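Local coordinates for histone-lysine N-methyltransferase family member SUVH9 (Arabidopsis thaliana, PDB 4NJ5), which takes part in gene silencing and, lacking methyltransferase activity of its own, may recruit RNA polymerase V to methylated DNA, at residues Phe29-Glu34 with Ala45-Lys50; Ser300-Val305 with Cys344-Ser349; Asn306-Gly311 with Pro348-Arg353; Asn327-Arg332 with Val380-Ala385; Ile337-Ser342 with Val474-Asn479. All blocks are in the same frame, centred on the assembly; numbering follows the deposited sequence.

Interactions 2, 3 and 5 converge on the triple-zinc cluster, whose cysteine sulfurs hold together loops that have little regular secondary structure. Interactions 2 and 3 end on the same cysteine-rich loop and share P348 and S349; interaction 3 is buried, interaction 2 only partly. Interaction 5 joins the pre-SET region, at its cluster, to the SET region through parallel strand pairing, and interaction 4, buried, joins pre-SET to SET away from the metals through a turn and two hydrogen bonds. Interaction 1 differs from all of these: a surface contact between two helices, resting on charges and a methionine. It still meets interaction 3, where M32 CE packs 3.6 Å from R351 NH1.

Interaction 1 of 5, residues Phe29-Glu34 with Ala45-Lys50; sequences FLMMEE and ARADGK
The carboxylate oxygen E34 OE2 sits between two positive charges of the other helix, in a salt bridge 3.5 Å from K50 NZ and a long 3.6 Å from R46 NH1. The three residues form a salt-bridge network at the surface. Toward R46 this is charge attraction only, because the oxygen lies well out of the guanidinium plane, which is turned 65° from the carboxylate; R46 is also poorly ordered, so its share of the network is loosely defined. The side chains of E34 and K50 cross at about a right angle.

Behind the charges, 29-34 belongs to helix 8-35 and 45-50 opens helix 46-60; the two segments run 124° apart with axes 10.2 Å from each other at closest approach. M31 bridges this separation. Its chain bends at chi2 and again at chi3 (99°), which carries the methyl CE to 3.5 Å from A47 CA, and CE also rests 3.6 Å from R46 CD. K50 slides past M31 in the opposite direction and lays its CG 3.6 Å from L30 CB. L30 continues the packing along the second helix onto K53 and M57, while D48, pointing away from this contact, forms a salt bridge with R189.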
# COMPACT_ATOMS: atom_id res chain seq x y z
N PHE A 29 -6.78 -13.66 4.95
CA PHE A 29 -7.09 -15.03 5.36
C PHE A 29 -8.59 -15.25 5.52
O PHE A 29 -9.12 -16.26 5.07
CB PHE A 29 -6.37 -15.39 6.65
CG PHE A 29 -6.82 -16.71 7.23
CD1 PHE A 29 -6.39 -17.90 6.68
CD2 PHE A 29 -7.67 -16.74 8.33
CE1 PHE A 29 -6.80 -19.11 7.20
CE2 PHE A 29 -8.08 -17.95 8.87
CZ PHE A 29 -7.65 -19.14 8.30
N LEU A 30 -9.25 -14.31 6.18
CA LEU A 30 -10.70 -14.37 6.37
C LEU A 30 -11.41 -14.37 5.02
O LEU A 30 -12.42 -15.08 4.81
CB LEU A 30 -11.17 -13.19 7.21
CG LEU A 30 -10.65 -13.21 8.64
CD1 LEU A 30 -11.07 -11.96 9.40
CD2 LEU A 30 -11.16 -14.46 9.36
N MET A 31 -10.88 -13.56 4.10
CA MET A 31 -11.39 -13.54 2.73
C MET A 31 -11.17 -14.87 2.00
O MET A 31 -12.05 -15.34 1.28
CB MET A 31 -10.79 -12.36 1.95
CG MET A 31 -10.89 -11.03 2.67
SD MET A 31 -11.22 -9.60 1.62
CE MET A 31 -12.98 -9.46 1.90
N MET A 32 -10.02 -15.50 2.18
CA MET A 32 -9.79 -16.78 1.52
C MET A 32 -10.73 -17.84 2.11
O MET A 32 -11.24 -18.70 1.39
CB MET A 32 -8.33 -17.21 1.65
CG MET A 32 -7.39 -16.50 0.68
SD MET A 32 -7.79 -16.86 -1.04
CE MET A 32 -7.32 -18.58 -1.14
N GLU A 33 -10.97 -17.75 3.41
CA GLU A 33 -11.81 -18.73 4.08
C GLU A 33 -13.25 -18.63 3.61
O GLU A 33 -13.89 -19.65 3.32
CB GLU A 33 -11.72 -18.60 5.61
CG GLU A 33 -10.41 -19.10 6.21
CD GLU A 33 -10.10 -20.55 5.86
OE1 GLU A 33 -10.45 -21.45 6.65
OE2 GLU A 33 -9.49 -20.80 4.79
N GLU A 34 -13.76 -17.41 3.51
CA GLU A 34 -15.13 -17.22 3.05
C GLU A 34 -15.30 -17.53 1.56
O GLU A 34 -16.35 -18.02 1.14
CB GLU A 34 -15.62 -15.80 3.38
CG GLU A 34 -17.12 -15.59 3.22
CD GLU A 34 -17.86 -15.55 4.55
OE1 GLU A 34 -17.59 -16.41 5.42
OE2 GLU A 34 -18.71 -14.66 4.73
N ALA A 45 -18.72 -6.23 -0.51
CA ALA A 45 -19.34 -5.66 0.68
C ALA A 45 -18.82 -6.52 1.82
O ALA A 45 -19.05 -6.24 3.00
CB ALA A 45 -20.84 -5.75 0.59
N ARG A 46 -18.13 -7.57 1.42
CA ARG A 46 -17.51 -8.54 2.29
C ARG A 46 -16.22 -7.95 2.86
O ARG A 46 -15.78 -8.32 3.95
CB ARG A 46 -17.22 -9.78 1.45
CG ARG A 46 -16.36 -10.85 2.08
CD ARG A 46 -15.67 -11.58 0.93
NE ARG A 46 -16.26 -12.88 0.71
CZ ARG A 46 -17.43 -13.25 1.20
NH1 ARG A 46 -18.19 -12.44 1.94
NH2 ARG A 46 -17.86 -14.46 0.93
N ALA A 47 -15.63 -7.02 2.11
CA ALA A 47 -14.41 -6.33 2.52
C ALA A 47 -14.53 -5.64 3.88
O ALA A 47 -13.68 -5.83 4.76
CB ALA A 47 -13.97 -5.34 1.45
N ASP A 48 -15.57 -4.84 4.07
CA ASP A 48 -15.75 -4.10 5.31
C ASP A 48 -15.99 -5.00 6.52
O ASP A 48 -15.38 -4.81 7.58
CB ASP A 48 -16.88 -3.07 5.16
CG ASP A 48 -16.48 -1.89 4.29
OD1 ASP A 48 -15.55 -2.03 3.48
OD2 ASP A 48 -17.11 -0.81 4.43
N GLY A 49 -16.86 -5.99 6.35
CA GLY A 49 -17.14 -6.95 7.40
C GLY A 49 -15.91 -7.75 7.79
O GLY A 49 -15.66 -7.98 8.98
N LYS A 50 -15.13 -8.16 6.79
CA LYS A 50 -13.91 -8.92 7.05
C LYS A 50 -12.84 -8.05 7.71
O LYS A 50 -12.06 -8.52 8.53
CB LYS A 50 -13.38 -9.55 5.76
CG LYS A 50 -13.65 -11.05 5.66
CD LYS A 50 -15.06 -11.40 6.09
CE LYS A 50 -15.24 -12.91 6.18
NZ LYS A 50 -16.42 -13.30 7.00

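Interaction 2 of 5, residues Ser300-Val305 with Cys344-Ser349; sequences SGCDCV and CQCPPS. With ZN (zinc ion), chain B; ZN (zinc ion), chain D; ZN (zinc ion), chain C.
Metal bonds dominate the contact between C302 and C344, whose sulfurs share the zinc ion of chain B: C302 SG lies 2.3 Å and C344 SG 2.4 Å from it. C302 SG is a bridging ligand, since it also reaches the zinc ion of chain D at 2.6 Å. C304 SG joins it on the chain D ion, and C346 SG binds the third, of chain C, at 2.3 Å. C314 and C340 complete the chain B site, C308 and C312 the chain D site.

Two hydrogen bonds add to the metal links. The amide C302 N donates to C344 SG over 3.3 Å; this bond would be expected to temper the sulfur's negative charge. In return Q345 N donates to C302 O at 2.9 Å, with an N-H...O angle of 154°.

Weaker contacts continue along the loops, among them a CA-H...O approach of C346 CA to C304 O at 3.2 Å. G301 leaves room for C344; a CB there would run into C344 N.

Both segments belong to the pre-SET region: 300-305 lies in the loop between strand 280-281 and helix 313-317, whereas the loop between strands 337-338 and 363-367 holds 344-349.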
# COMPACT_ATOMS: atom_id res chain seq x y z
N SER A 300 2.13 -29.24 -19.10
CA SER A 300 0.72 -29.50 -18.88
C SER A 300 0.07 -28.36 -18.09
O SER A 300 0.71 -27.73 -17.25
CB SER A 300 0.58 -30.81 -18.12
OG SER A 300 1.56 -30.84 -17.10
N GLY A 301 -1.21 -28.10 -18.38
CA GLY A 301 -1.96 -27.05 -17.72
C GLY A 301 -3.08 -27.62 -16.88
O GLY A 301 -3.45 -28.79 -17.03
N CYS A 302 -3.63 -26.80 -15.99
CA CYS A 302 -4.79 -27.23 -15.22
C CYS A 302 -6.06 -27.14 -16.06
O CYS A 302 -6.05 -26.56 -17.16
CB CYS A 302 -4.93 -26.42 -13.93
SG CYS A 302 -5.31 -24.69 -14.20
N ASP A 303 -7.14 -27.71 -15.55
CA ASP A 303 -8.41 -27.79 -16.28
C ASP A 303 -9.52 -27.00 -15.59
O ASP A 303 -10.68 -27.41 -15.61
CB ASP A 303 -8.83 -29.25 -16.45
CG ASP A 303 -8.96 -29.98 -15.12
OD1 ASP A 303 -8.65 -29.37 -14.07
OD2 ASP A 303 -9.35 -31.16 -15.12
N CYS A 304 -9.16 -25.87 -14.99
CA CYS A 304 -10.10 -25.07 -14.20
C CYS A 304 -10.89 -24.09 -15.06
O CYS A 304 -10.67 -22.88 -14.99
CB CYS A 304 -9.36 -24.31 -13.10
SG CYS A 304 -8.49 -25.39 -11.96
N VAL A 305 -11.82 -24.62 -15.84
CA VAL A 305 -12.56 -23.83 -16.83
C VAL A 305 -13.35 -22.66 -16.24
O VAL A 305 -13.81 -21.79 -16.99
CB VAL A 305 -13.49 -24.72 -17.66
CG1 VAL A 305 -12.68 -25.79 -18.38
CG2 VAL A 305 -14.54 -25.36 -16.76
N CYS A 344 -3.09 -24.11 -19.70
CA CYS A 344 -4.21 -24.12 -18.76
C CYS A 344 -5.52 -23.72 -19.43
O CYS A 344 -5.54 -22.93 -20.37
CB CYS A 344 -3.92 -23.23 -17.56
SG CYS A 344 -2.48 -23.76 -16.61
N GLN A 345 -6.62 -24.28 -18.94
CA GLN A 345 -7.93 -24.07 -19.53
C GLN A 345 -8.74 -23.03 -18.77
O GLN A 345 -9.90 -22.78 -19.10
CB GLN A 345 -8.69 -25.39 -19.63
CG GLN A 345 -8.05 -26.37 -20.60
CD GLN A 345 -8.65 -27.76 -20.51
OE1 GLN A 345 -8.48 -28.45 -19.50
NE2 GLN A 345 -9.34 -28.18 -21.56
N CYS A 346 -8.14 -22.44 -17.75
CA CYS A 346 -8.78 -21.34 -17.04
C CYS A 346 -8.78 -20.09 -17.91
O CYS A 346 -7.88 -19.91 -18.74
CB CYS A 346 -8.08 -21.08 -15.70
SG CYS A 346 -6.29 -20.92 -15.79
N PRO A 347 -9.80 -19.24 -17.75
CA PRO A 347 -9.93 -17.97 -18.48
C PRO A 347 -8.94 -16.92 -17.96
O PRO A 347 -8.30 -17.17 -16.94
CB PRO A 347 -11.37 -17.55 -18.19
CG PRO A 347 -11.65 -18.15 -16.86
CD PRO A 347 -10.95 -19.47 -16.86
N PRO A 348 -8.82 -15.78 -18.65
CA PRO A 348 -7.95 -14.68 -18.19
C PRO A 348 -8.28 -14.17 -16.79
O PRO A 348 -7.40 -13.62 -16.13
CB PRO A 348 -8.22 -13.59 -19.22
CG PRO A 348 -8.51 -14.34 -20.47
CD PRO A 348 -9.28 -15.56 -20.03
N SER A 349 -9.52 -14.35 -16.35
CA SER A 349 -9.94 -13.85 -15.04
C SER A 349 -9.46 -14.72 -13.88
O SER A 349 -9.66 -14.36 -12.72
CB SER A 349 -11.46 -13.73 -14.98
OG SER A 349 -12.07 -15.00 -14.89
ZN ZN B . -3.32 -23.51 -14.35
ZN ZN D . -6.34 -24.55 -11.87
ZN ZN C . -5.81 -20.90 -13.51

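Interaction 3 of 5, residues Asn306-Gly311 with Pro348-Arg353; sequences NGCGSG and PSCRNR. With ZN (zinc ion), chain C; ZN (zinc ion), chain D.
The guanidinium of R351 meets the backbone of 306-311 with its edge. C308 O accepts from R351 NE at 3.3 Å and lies only 4° out of the guanidinium plane, although the donor stands well above the plane of that carbonyl. G309 O is at the same edge and accepts from R351 NH2; the modelled 2.5 Å is improbably short, so the exact length is doubtful. A third bond, from R351 NH1 to Y324 O, helps fix the rotation of the group, and M32, I322 and Y326 pack against the side chain. The arm that delivers the guanidinium is extended from CG to NE.

C308 O is gripped a second time. A water donates to it at 2.8 Å and accepts from R351 N at 2.9 Å, joining the two backbones beside the side-chain bond.

C350 SG is the other polar centre. With SG anti to the backbone N (chi1 169°), it binds the zinc ion of chain C at 2.4 Å and accepts two amide hydrogens, from C308 N at 3.3 Å and from N352 N at 3.2 Å. N352 belongs to a type I turn, C350 to R353, that folds the loop back around this sulfur.

C308 SG completes the link by bridging the chain C and chain D ions. With C340 and C346 filling the remaining places on the chain C ion, this is one corner of the triangular cluster of three zinc ions and nine cysteines that defines the pre-SET domain.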
# COMPACT_ATOMS: atom_id res chain seq x y z
N ASN A 306 -13.51 -22.63 -14.92
CA ASN A 306 -14.14 -21.49 -14.26
C ASN A 306 -13.19 -20.69 -13.38
O ASN A 306 -13.63 -19.90 -12.53
CB ASN A 306 -15.34 -21.94 -13.43
CG ASN A 306 -16.63 -21.94 -14.22
OD1 ASN A 306 -17.09 -20.89 -14.68
ND2 ASN A 306 -17.22 -23.11 -14.38
N GLY A 307 -11.89 -20.88 -13.58
CA GLY A 307 -10.88 -20.21 -12.76
C GLY A 307 -10.32 -21.14 -11.70
O GLY A 307 -11.04 -22.00 -11.18
N CYS A 308 -9.04 -20.99 -11.39
CA CYS A 308 -8.41 -21.84 -10.38
C CYS A 308 -9.03 -21.62 -9.01
O CYS A 308 -9.14 -20.50 -8.54
CB CYS A 308 -6.90 -21.60 -10.31
SG CYS A 308 -5.96 -22.29 -11.69
N GLY A 309 -9.44 -22.72 -8.39
CA GLY A 309 -9.92 -22.70 -7.02
C GLY A 309 -8.94 -23.45 -6.14
O GLY A 309 -7.85 -22.96 -5.86
N SER A 310 -9.33 -24.65 -5.72
CA SER A 310 -8.48 -25.48 -4.86
C SER A 310 -8.34 -26.90 -5.40
O SER A 310 -9.27 -27.44 -5.99
CB SER A 310 -9.06 -25.54 -3.44
OG SER A 310 -8.83 -24.34 -2.74
N GLY A 311 -7.17 -27.49 -5.20
CA GLY A 311 -6.95 -28.89 -5.52
C GLY A 311 -6.65 -29.20 -6.98
O GLY A 311 -6.75 -30.35 -7.40
N PRO A 348 -8.82 -15.78 -18.65
CA PRO A 348 -7.95 -14.68 -18.19
C PRO A 348 -8.28 -14.17 -16.79
O PRO A 348 -7.40 -13.62 -16.13
CB PRO A 348 -8.22 -13.59 -19.22
CG PRO A 348 -8.51 -14.34 -20.47
CD PRO A 348 -9.28 -15.56 -20.03
N SER A 349 -9.52 -14.35 -16.35
CA SER A 349 -9.94 -13.85 -15.04
C SER A 349 -9.46 -14.72 -13.88
O SER A 349 -9.66 -14.36 -12.72
CB SER A 349 -11.46 -13.73 -14.98
OG SER A 349 -12.07 -15.00 -14.89
N CYS A 350 -8.83 -15.85 -14.18
CA CYS A 350 -8.32 -16.74 -13.14
C CYS A 350 -7.34 -16.03 -12.20
O CYS A 350 -6.50 -15.25 -12.63
CB CYS A 350 -7.63 -17.95 -13.76
SG CYS A 350 -6.71 -18.93 -12.55
N ARG A 351 -7.47 -16.31 -10.90
CA ARG A 351 -6.64 -15.66 -9.89
C ARG A 351 -5.15 -16.03 -10.00
O ARG A 351 -4.31 -15.39 -9.37
CB ARG A 351 -7.14 -15.99 -8.48
CG ARG A 351 -6.88 -17.42 -8.03
CD ARG A 351 -7.32 -17.63 -6.59
NE ARG A 351 -7.36 -19.04 -6.23
CZ ARG A 351 -6.71 -19.57 -5.20
NH1 ARG A 351 -5.96 -18.80 -4.42
NH2 ARG A 351 -6.80 -20.87 -4.95
N ASN A 352 -4.84 -17.05 -10.78
CA ASN A 352 -3.45 -17.46 -10.93
C ASN A 352 -2.81 -16.91 -12.20
O ASN A 352 -1.91 -17.53 -12.79
CB ASN A 352 -3.32 -18.99 -10.86
CG ASN A 352 -1.92 -19.43 -10.48
OD1 ASN A 352 -1.20 -18.72 -9.78
ND2 ASN A 352 -1.52 -20.60 -10.96
N ARG A 353 -3.27 -15.74 -12.63
CA ARG A 353 -2.72 -15.08 -13.81
C ARG A 353 -2.41 -13.61 -13.53
O ARG A 353 -2.73 -12.74 -14.34
CB ARG A 353 -3.70 -15.19 -14.99
CG ARG A 353 -3.92 -16.61 -15.52
CD ARG A 353 -4.81 -16.60 -16.75
NE ARG A 353 -5.11 -17.94 -17.26
CZ ARG A 353 -4.37 -18.59 -18.14
NH1 ARG A 353 -3.26 -18.04 -18.62
NH2 ARG A 353 -4.72 -19.80 -18.56
ZN ZN C . -5.81 -20.90 -13.51
ZN ZN D . -6.34 -24.55 -11.87
O HOH W 1 -12.20 -16.88 -13.10
O HOH W 2 -9.50 -18.12 -9.92

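Interaction 4 of 5, residues Asn327-Arg332 with Val380-Ala385; sequences NGTLIR and VLHAGA
T329 turns OG1 in beside its own backbone N (chi1 -51°), and H382 has CG between its backbone N and carbonyl carbon (chi1 66°); the two side chains reach toward each other, tip to tip. The hydrogen bond between T329 OG1 and H382 NE2 is 3.2 Å long, and the hydroxyl lies near the ring plane, at the edge; either atom could be the donor. A385 CB sits over one face of the imidazole, displaced toward its rim.

The other branch of the threonine, CG2, rests against the turn backbone, 3.3 Å from A383 O. An alanine here would probably leave H382 NE2 without this mate and open a gap beside A383 O.

One residue on, L330 N donates to G384 O at 2.7 Å. G384 occupies the third position of a type II beta turn, H382 to A385, closed by A385 N to H382 O at 3.1 Å. A CB on G384 would collide with both L330 O and T329 CG2. L330 O bonds W424 NE1, and T329 packs on M28 of helix 8-35.

This buried junction docks a pre-SET loop onto the type II turn that leads into strand 386-389 of the SET region.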
# COMPACT_ATOMS: atom_id res chain seq x y z
N ASN A 327 -8.18 -11.32 -5.34
CA ASN A 327 -8.06 -9.90 -5.66
C ASN A 327 -6.73 -9.62 -6.36
O ASN A 327 -6.39 -8.47 -6.65
CB ASN A 327 -8.19 -9.05 -4.39
CG ASN A 327 -8.57 -7.61 -4.68
OD1 ASN A 327 -9.25 -7.33 -5.67
ND2 ASN A 327 -8.14 -6.70 -3.82
N GLY A 328 -5.98 -10.68 -6.64
CA GLY A 328 -4.71 -10.58 -7.33
C GLY A 328 -3.55 -10.28 -6.40
O GLY A 328 -2.46 -9.92 -6.85
N THR A 329 -3.79 -10.42 -5.10
CA THR A 329 -2.81 -10.03 -4.08
C THR A 329 -1.96 -11.21 -3.62
O THR A 329 -2.49 -12.29 -3.35
CB THR A 329 -3.52 -9.41 -2.86
OG1 THR A 329 -4.42 -8.38 -3.29
CG2 THR A 329 -2.51 -8.81 -1.89
N LEU A 330 -0.65 -11.00 -3.55
CA LEU A 330 0.25 -12.03 -3.04
C LEU A 330 -0.09 -12.36 -1.59
O LEU A 330 -0.22 -11.46 -0.76
CB LEU A 330 1.71 -11.59 -3.15
CG LEU A 330 2.75 -12.64 -2.70
CD1 LEU A 330 2.76 -13.82 -3.66
CD2 LEU A 330 4.14 -12.04 -2.58
N ILE A 331 -0.24 -13.65 -1.29
CA ILE A 331 -0.57 -14.09 0.06
C ILE A 331 0.67 -14.19 0.94
O ILE A 331 0.71 -13.64 2.04
CB ILE A 331 -1.32 -15.45 0.04
CG1 ILE A 331 -2.61 -15.33 -0.77
CG2 ILE A 331 -1.61 -15.91 1.46
CD1 ILE A 331 -3.31 -16.66 -1.03
N ARG A 332 1.69 -14.90 0.44
CA ARG A 332 2.97 -15.03 1.13
C ARG A 332 4.10 -15.14 0.10
O ARG A 332 3.85 -15.48 -1.05
CB ARG A 332 2.98 -16.25 2.05
CG ARG A 332 2.75 -17.58 1.32
CD ARG A 332 2.64 -18.74 2.32
NE ARG A 332 2.21 -18.26 3.63
CZ ARG A 332 0.94 -18.19 4.02
NH1 ARG A 332 -0.04 -18.58 3.22
NH2 ARG A 332 0.65 -17.74 5.23
N VAL A 380 -2.45 4.48 -5.57
CA VAL A 380 -2.28 3.85 -4.28
C VAL A 380 -1.82 2.42 -4.53
O VAL A 380 -2.32 1.76 -5.44
CB VAL A 380 -3.62 3.85 -3.50
CG1 VAL A 380 -3.58 2.85 -2.36
CG2 VAL A 380 -3.94 5.25 -3.01
N LEU A 381 -0.84 1.96 -3.76
CA LEU A 381 -0.40 0.58 -3.87
C LEU A 381 -0.62 -0.12 -2.55
O LEU A 381 -0.15 0.33 -1.50
CB LEU A 381 1.08 0.52 -4.25
CG LEU A 381 1.46 1.20 -5.56
CD1 LEU A 381 2.97 1.23 -5.70
CD2 LEU A 381 0.82 0.48 -6.74
N HIS A 382 -1.35 -1.23 -2.58
CA HIS A 382 -1.64 -1.96 -1.36
C HIS A 382 -0.66 -3.11 -1.13
O HIS A 382 0.02 -3.57 -2.05
CB HIS A 382 -3.09 -2.45 -1.33
CG HIS A 382 -3.41 -3.49 -2.37
ND1 HIS A 382 -3.92 -3.17 -3.61
CD2 HIS A 382 -3.32 -4.84 -2.34
CE1 HIS A 382 -4.12 -4.27 -4.30
NE2 HIS A 382 -3.77 -5.30 -3.55
N ALA A 383 -0.60 -3.56 0.12
CA ALA A 383 0.33 -4.60 0.54
C ALA A 383 0.11 -5.89 -0.22
O ALA A 383 -1.00 -6.42 -0.26
CB ALA A 383 0.20 -4.84 2.04
N GLY A 384 1.18 -6.41 -0.83
CA GLY A 384 1.12 -7.67 -1.54
C GLY A 384 0.66 -7.56 -2.98
O GLY A 384 0.55 -8.57 -3.68
N ALA A 385 0.38 -6.34 -3.43
CA ALA A 385 -0.08 -6.13 -4.80
C ALA A 385 1.07 -6.15 -5.81
O ALA A 385 2.19 -5.75 -5.50
CB ALA A 385 -0.84 -4.82 -4.91

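Interaction 5 of 5, residues Ile337-Ser342 with Val474-Asn479; sequences IHECGS and VLHDHN. With ZN (zinc ion), chain B; ZN (zinc ion), chain C.
I337 and V474 cross obliquely on one face of a parallel strand pairing, with I337 CB 3.6 Å from V474 CG2. The pairing places 337-338 as an outermost strand of a mixed four-stranded sheet, beside strand 469-475, and thereby ties the pre-SET region to the SET fold. On the other face H338 and L475 lie side by side and point the same way; the H338 ring approaches L475 CD1 through CE1 at 3.9 Å, and its buried ND1 has no partner in the model. The backbones are joined by L475 N to I337 O at 2.8 Å (172° at the hydrogen) and by E339 N to L475 O at 3.0 Å.

Past the strand ends E339 runs alongside H476, carboxylate and ring planes 25° apart. Its chain, extended beyond CG, slants over V474 CG1 and brings OE2 to a hydrogen bond with T355 OG1. An alanine here would probably leave T355 OG1 without that acceptor and open a gap against V474 CG1.

A water lies 2.7 Å from E339 O. H476 O is also within its reach; how it shares its protons is not settled. One residue further along, C340 SG bridges the zinc ions of chains B and C, 2.4 Å from each.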
# COMPACT_ATOMS: atom_id res chain seq x y z
N ILE A 337 6.95 -18.84 -8.28
CA ILE A 337 5.52 -18.84 -8.55
C ILE A 337 5.22 -19.40 -9.94
O ILE A 337 5.76 -18.92 -10.94
CB ILE A 337 4.92 -17.42 -8.43
CG1 ILE A 337 5.18 -16.85 -7.03
CG2 ILE A 337 3.43 -17.46 -8.73
CD1 ILE A 337 4.65 -15.44 -6.83
N HIS A 338 4.38 -20.42 -9.99
CA HIS A 338 3.91 -20.97 -11.26
C HIS A 338 2.52 -20.44 -11.58
O HIS A 338 1.52 -20.91 -11.02
CB HIS A 338 3.88 -22.50 -11.21
CG HIS A 338 5.22 -23.14 -10.97
ND1 HIS A 338 6.05 -23.52 -11.99
CD2 HIS A 338 5.85 -23.46 -9.82
CE1 HIS A 338 7.15 -24.06 -11.48
NE2 HIS A 338 7.05 -24.03 -10.17
N GLU A 339 2.45 -19.45 -12.46
CA GLU A 339 1.16 -18.94 -12.92
C GLU A 339 0.62 -19.84 -14.02
O GLU A 339 1.37 -20.60 -14.64
CB GLU A 339 1.29 -17.50 -13.42
CG GLU A 339 1.39 -16.47 -12.31
CD GLU A 339 1.38 -15.04 -12.81
OE1 GLU A 339 1.08 -14.82 -14.01
OE2 GLU A 339 1.66 -14.13 -12.00
N CYS A 340 -0.68 -19.78 -14.26
CA CYS A 340 -1.28 -20.53 -15.35
C CYS A 340 -0.82 -19.97 -16.69
O CYS A 340 -0.60 -18.76 -16.82
CB CYS A 340 -2.80 -20.49 -15.26
SG CYS A 340 -3.44 -21.22 -13.75
N GLY A 341 -0.66 -20.85 -17.67
CA GLY A 341 -0.25 -20.44 -19.00
C GLY A 341 -1.21 -20.91 -20.08
O GLY A 341 -2.36 -21.25 -19.79
N SER A 342 -0.73 -20.95 -21.32
CA SER A 342 -1.57 -21.32 -22.45
C SER A 342 -2.05 -22.76 -22.37
O SER A 342 -3.09 -23.11 -22.93
CB SER A 342 -0.84 -21.06 -23.77
OG SER A 342 0.39 -21.77 -23.83
N VAL A 474 8.75 -15.65 -11.04
CA VAL A 474 7.55 -16.12 -11.66
C VAL A 474 7.72 -16.75 -13.03
O VAL A 474 8.44 -16.30 -13.86
CB VAL A 474 6.50 -15.03 -11.72
CG1 VAL A 474 5.30 -15.48 -12.48
CG2 VAL A 474 6.13 -14.60 -10.34
N LEU A 475 6.98 -17.81 -13.25
CA LEU A 475 6.88 -18.42 -14.53
C LEU A 475 5.49 -18.31 -15.05
O LEU A 475 4.54 -18.57 -14.36
CB LEU A 475 7.28 -19.86 -14.45
CG LEU A 475 8.73 -20.13 -14.23
CD1 LEU A 475 8.90 -21.57 -13.86
CD2 LEU A 475 9.54 -19.78 -15.46
N HIS A 476 5.35 -17.87 -16.28
CA HIS A 476 4.09 -17.96 -16.95
C HIS A 476 4.16 -18.34 -18.38
O HIS A 476 3.52 -19.27 -18.81
CB HIS A 476 3.22 -16.75 -16.73
CG HIS A 476 3.80 -15.51 -17.26
ND1 HIS A 476 3.62 -15.11 -18.49
CD2 HIS A 476 4.58 -14.58 -16.67
CE1 HIS A 476 4.25 -13.98 -18.67
NE2 HIS A 476 4.81 -13.65 -17.54
N ASP A 477 4.86 -17.56 -19.15
CA ASP A 477 5.03 -17.81 -20.55
C ASP A 477 5.93 -18.98 -20.99
O ASP A 477 5.76 -19.49 -22.03
CB ASP A 477 5.32 -16.53 -21.30
CG ASP A 477 6.59 -15.93 -20.89
OD1 ASP A 477 6.97 -16.08 -19.74
OD2 ASP A 477 7.17 -15.30 -21.73
N HIS A 478 6.88 -19.35 -20.17
CA HIS A 478 7.77 -20.43 -20.44
C HIS A 478 7.92 -21.27 -19.23
O HIS A 478 7.49 -20.86 -18.18
CB HIS A 478 9.09 -19.93 -20.94
CG HIS A 478 10.02 -19.45 -19.88
ND1 HIS A 478 10.57 -20.25 -19.01
CD2 HIS A 478 10.53 -18.23 -19.64
CE1 HIS A 478 11.36 -19.57 -18.23
NE2 HIS A 478 11.35 -18.34 -18.62
N ASN A 479 8.50 -22.45 -19.34
CA ASN A 479 8.67 -23.33 -18.19
C ASN A 479 10.09 -23.75 -17.83
O ASN A 479 10.32 -24.86 -17.36
CB ASN A 479 7.77 -24.56 -18.31
CG ASN A 479 6.65 -24.55 -17.30
OD1 ASN A 479 6.76 -23.92 -16.24
ND2 ASN A 479 5.56 -25.23 -17.61
ZN ZN B . -3.32 -23.51 -14.35
ZN ZN C . -5.81 -20.90 -13.51
O HOH W 3 2.44 -21.23 -17.01